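Methylmalonyl-CoA carboxyltransferase 12S subunit (Propionibacterium freudenreichii, PDB 1ON3) transfers the carboxyl group of methylmalonyl-CoA to the biotin of the 1.3S subunit, forming propanoyl-CoA, as the hexameric core of transcarboxylase. Local coordinates at residues 129-134 with 255-260; 313-318 with 336-341. One frame throughout, in Å; residues are numbered along the deposited sequence.

In the fold
Each contact belongs to one of the two seven-strand sheets of this duplicated chain. From the N terminus, strand 95-102 and helix 113-129 lead into interaction 1, where the start of strand 133-139 meets the loop following helix 241-253; this closes a long loop that contains the three remaining strands of the first sheet, 170-175, 191-195 and 236-238. Interaction 2 comes later, at 313-318 with 336-341, and closes a short loop that is largely the antiparallel pair 316-323 and 326-333 of the second sheet. The loops follow in series, neither nesting nor crossing. The two contacts lie on opposite sides of the chain's centre, their own centres about 32 Å apart.

Interaction 1: residues 129-134 with 255-260; sequences TGTPFL and LPQNNT
P256 only brushes the other segment, its carbonyl lying near the ring of P132. Q257 brings far more. Its backbone O lies 3.4 Å from P132 CD, and its side chain, with CG beside the backbone N and a bend at chi2 (-66°), returns to the same ring: Q257 OE1 is 3.5 Å from P132 CD, and Q257 NE2 reaches 4.2 Å from T131 CB. P132 CD rests over the face of the Q257 amide, and a flat polar group suits the place because its OE1 and NE2 also bond elsewhere, OE1 to R95 and NE2 to the carbonyl of P96. The backbone oxygens G130 O and Q257 O stand 3.3 Å apart, two acceptors brought close by the packing.

N258 supplies the one hydrogen bond between the segments. N258 ND2 donates to G130 O over 2.9 Å, almost straight at 175°, on a lone pair of the carbonyl and in the plane of the amide. E261 takes a second bond from the same nitrogen, so a carbonyl and a carboxylate together fix the rotation of the group. The OD1 end of the amide is held by T260 N, which donates to N258 OD1 at 2.9 Å, an Asx turn.

Glycine fits at 130 twice over: its phi is positive, and a beta carbon there would clash with N258 ND2. G130 is the C-prime residue of a Schellman motif, T131 N bonding back to A126 O, which ends helix 113-129 before strand 133-139. This is the turn of a beta-alpha-beta crossover, since strand 95-102 lies beside and parallel to that strand.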
# COMPACT_ATOMS: atom_id res chain seq x y z
N THR E 129 -21.16 -3.69 3.97
CA THR E 129 -21.08 -4.80 4.93
C THR E 129 -20.55 -6.08 4.30
O THR E 129 -20.38 -7.11 4.97
CB THR E 129 -22.46 -5.08 5.53
OG1 THR E 129 -23.39 -5.39 4.49
CG2 THR E 129 -22.97 -3.83 6.30
N GLY E 130 -20.29 -6.03 2.99
CA GLY E 130 -19.77 -7.19 2.29
C GLY E 130 -20.71 -8.38 2.16
O GLY E 130 -20.30 -9.53 2.34
N THR E 131 -21.97 -8.13 1.83
CA THR E 131 -22.89 -9.26 1.68
C THR E 131 -23.47 -9.35 0.28
O THR E 131 -23.44 -8.39 -0.50
CB THR E 131 -24.12 -9.18 2.62
OG1 THR E 131 -25.11 -8.32 2.02
CG2 THR E 131 -23.72 -8.63 4.01
N PRO E 132 -24.00 -10.53 -0.06
CA PRO E 132 -24.60 -10.73 -1.38
C PRO E 132 -25.83 -9.82 -1.50
O PRO E 132 -26.42 -9.40 -0.49
CB PRO E 132 -25.00 -12.19 -1.35
CG PRO E 132 -23.93 -12.82 -0.52
CD PRO E 132 -23.74 -11.83 0.60
N PHE E 133 -26.22 -9.53 -2.74
CA PHE E 133 -27.39 -8.71 -3.04
C PHE E 133 -28.30 -9.47 -4.01
O PHE E 133 -27.85 -9.88 -5.08
CB PHE E 133 -26.99 -7.39 -3.69
CG PHE E 133 -28.16 -6.59 -4.17
CD1 PHE E 133 -28.36 -6.36 -5.53
CD2 PHE E 133 -29.08 -6.09 -3.27
CE1 PHE E 133 -29.48 -5.65 -5.98
CE2 PHE E 133 -30.21 -5.38 -3.71
CZ PHE E 133 -30.40 -5.17 -5.07
N LEU E 134 -29.56 -9.64 -3.64
CA LEU E 134 -30.54 -10.36 -4.47
C LEU E 134 -31.70 -9.41 -4.78
O LEU E 134 -32.13 -8.64 -3.93
CB LEU E 134 -31.04 -11.62 -3.75
CG LEU E 134 -29.92 -12.65 -3.48
CD1 LEU E 134 -29.47 -12.52 -2.03
CD2 LEU E 134 -30.41 -14.06 -3.75
N LEU E 255 -21.38 -19.73 -3.47
CA LEU E 255 -20.67 -18.46 -3.43
C LEU E 255 -20.26 -17.89 -2.08
O LEU E 255 -20.92 -18.09 -1.07
CB LEU E 255 -21.51 -17.38 -4.14
CG LEU E 255 -22.22 -17.81 -5.44
CD1 LEU E 255 -23.10 -16.67 -5.98
CD2 LEU E 255 -21.16 -18.20 -6.47
N PRO E 256 -19.15 -17.16 -2.07
CA PRO E 256 -18.66 -16.54 -0.84
C PRO E 256 -19.54 -15.30 -0.60
O PRO E 256 -20.33 -14.92 -1.47
CB PRO E 256 -17.24 -16.14 -1.21
CG PRO E 256 -17.38 -15.79 -2.69
CD PRO E 256 -18.22 -16.92 -3.20
N GLN E 257 -19.43 -14.70 0.58
CA GLN E 257 -20.19 -13.50 0.90
C GLN E 257 -19.71 -12.32 0.06
O GLN E 257 -20.52 -11.48 -0.37
CB GLN E 257 -20.00 -13.14 2.37
CG GLN E 257 -20.74 -14.04 3.32
CD GLN E 257 -22.24 -13.92 3.17
OE1 GLN E 257 -22.86 -14.66 2.41
NE2 GLN E 257 -22.83 -12.96 3.87
N ASN E 258 -18.40 -12.25 -0.16
CA ASN E 258 -17.79 -11.16 -0.92
C ASN E 258 -16.44 -11.60 -1.48
O ASN E 258 -16.02 -12.74 -1.25
CB ASN E 258 -17.62 -9.93 -0.01
CG ASN E 258 -16.81 -10.23 1.22
OD1 ASN E 258 -15.61 -10.47 1.13
ND2 ASN E 258 -17.46 -10.23 2.38
N ASN E 259 -15.76 -10.72 -2.19
CA ASN E 259 -14.50 -11.10 -2.82
C ASN E 259 -13.27 -11.28 -1.92
O ASN E 259 -12.19 -11.57 -2.43
CB ASN E 259 -14.16 -10.14 -3.97
CG ASN E 259 -13.78 -8.75 -3.50
OD1 ASN E 259 -13.69 -8.49 -2.31
ND2 ASN E 259 -13.55 -7.84 -4.44
N THR E 260 -13.42 -11.11 -0.61
CA THR E 260 -12.28 -11.27 0.29
C THR E 260 -12.28 -12.69 0.89
O THR E 260 -11.36 -13.04 1.63
CB THR E 260 -12.30 -10.27 1.48
OG1 THR E 260 -13.44 -10.54 2.31
CG2 THR E 260 -12.40 -8.83 0.98

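Interaction 2: residues 313-318 with 336-341; sequences ATNLVT and SVMSGC
N315, V337 and T314 form most of this contact, and N315 has by far the largest share. N315 ND2 donates to C341 O over 2.8 Å, nearly straight at 178° and in the plane of its own amide. D343 OD1 takes a second bond from that nitrogen. The flat group has its face against M338, whose methyl CE lies over the amide, 3.3 Å from N315 CG, where it does not compete with the in-plane bond.

V337 lies against the turn A313-L316 that carries N315. Its CG1, anti to the backbone N (chi1 177°), comes within 3.5 Å of T314 OG1, the two side chains crossing at about a right angle. V337 O meets N315 CB at 3.5 Å and also accepts from G340 N, tightening the second segment. G340 has a backbone shape in which a beta carbon would jam against the preceding carbonyl, so glycine fits. A water bridges the segments, 2.8 Å from N315 O and hydrogen-bonded also to G340 O, though other acceptors compete for its protons.

An alanine in place of N315 would probably leave C341 O and D343 without their amide donor and M338 CE without the flat surface it covers.

Neither segment brings a charge to the contact; directional amide bonding joins the turn leading into strand 316-323 to the loop before helix 344-359, and the carboxylate of D343, a second acceptor, probably polarises the N315 amide.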
# COMPACT_ATOMS: atom_id res chain seq x y z
N ALA E 313 -25.85 -22.62 -25.85
CA ALA E 313 -24.56 -23.12 -26.35
C ALA E 313 -24.19 -24.42 -25.64
O ALA E 313 -23.17 -24.50 -24.94
CB ALA E 313 -23.47 -22.07 -26.12
N THR E 314 -25.04 -25.43 -25.85
CA THR E 314 -24.89 -26.72 -25.20
C THR E 314 -23.69 -27.53 -25.68
O THR E 314 -23.50 -28.66 -25.23
CB THR E 314 -26.17 -27.56 -25.36
OG1 THR E 314 -26.46 -27.73 -26.76
CG2 THR E 314 -27.35 -26.85 -24.68
N ASN E 315 -22.90 -26.96 -26.58
CA ASN E 315 -21.67 -27.60 -27.06
C ASN E 315 -20.59 -27.41 -26.00
O ASN E 315 -19.49 -27.95 -26.10
CB ASN E 315 -21.22 -27.00 -28.41
CG ASN E 315 -21.31 -25.48 -28.46
OD1 ASN E 315 -22.30 -24.89 -28.04
ND2 ASN E 315 -20.27 -24.85 -29.00
N LEU E 316 -20.91 -26.61 -24.98
CA LEU E 316 -19.99 -26.36 -23.87
C LEU E 316 -20.77 -26.31 -22.56
O LEU E 316 -21.79 -25.63 -22.46
CB LEU E 316 -19.23 -25.05 -24.05
CG LEU E 316 -18.24 -24.88 -22.88
CD1 LEU E 316 -16.86 -24.67 -23.41
CD2 LEU E 316 -18.68 -23.76 -21.95
N VAL E 317 -20.28 -27.02 -21.56
CA VAL E 317 -20.93 -27.07 -20.26
C VAL E 317 -20.19 -26.21 -19.23
O VAL E 317 -18.97 -26.24 -19.18
CB VAL E 317 -20.97 -28.53 -19.72
CG1 VAL E 317 -21.43 -28.54 -18.28
CG2 VAL E 317 -21.91 -29.38 -20.58
N THR E 318 -20.94 -25.44 -18.44
CA THR E 318 -20.36 -24.63 -17.36
C THR E 318 -21.24 -24.97 -16.17
O THR E 318 -22.47 -24.85 -16.24
CB THR E 318 -20.44 -23.10 -17.62
OG1 THR E 318 -21.78 -22.74 -18.03
CG2 THR E 318 -19.43 -22.68 -18.69
N SER E 336 -21.05 -34.56 -27.64
CA SER E 336 -22.34 -34.96 -28.18
C SER E 336 -23.11 -33.84 -28.88
O SER E 336 -24.19 -34.08 -29.41
CB SER E 336 -23.19 -35.57 -27.07
OG SER E 336 -23.15 -34.76 -25.91
N VAL E 337 -22.57 -32.62 -28.87
CA VAL E 337 -23.24 -31.49 -29.53
C VAL E 337 -22.23 -30.75 -30.41
O VAL E 337 -21.25 -30.20 -29.92
CB VAL E 337 -23.83 -30.48 -28.50
CG1 VAL E 337 -24.44 -29.30 -29.22
CG2 VAL E 337 -24.87 -31.17 -27.64
N MET E 338 -22.49 -30.75 -31.72
CA MET E 338 -21.61 -30.10 -32.68
C MET E 338 -20.16 -30.56 -32.54
O MET E 338 -19.24 -29.76 -32.70
CB MET E 338 -21.68 -28.58 -32.50
CG MET E 338 -23.01 -27.96 -32.90
SD MET E 338 -22.97 -26.16 -32.69
CE MET E 338 -23.40 -26.06 -31.00
N SER E 339 -19.98 -31.85 -32.26
CA SER E 339 -18.65 -32.46 -32.10
C SER E 339 -17.81 -31.82 -31.00
O SER E 339 -16.59 -32.00 -30.94
CB SER E 339 -17.87 -32.40 -33.42
OG SER E 339 -18.54 -33.12 -34.44
N GLY E 340 -18.46 -31.08 -30.11
CA GLY E 340 -17.71 -30.44 -29.04
C GLY E 340 -16.96 -29.21 -29.50
O GLY E 340 -16.14 -28.66 -28.76
N CYS E 341 -17.21 -28.76 -30.74
CA CYS E 341 -16.56 -27.57 -31.25
C CYS E 341 -16.90 -26.34 -30.41
O CYS E 341 -18.01 -26.25 -29.88
CB CYS E 341 -17.02 -27.26 -32.68
SG CYS E 341 -16.37 -28.35 -33.96
O HOH W 1 -16.90 -27.06 -26.71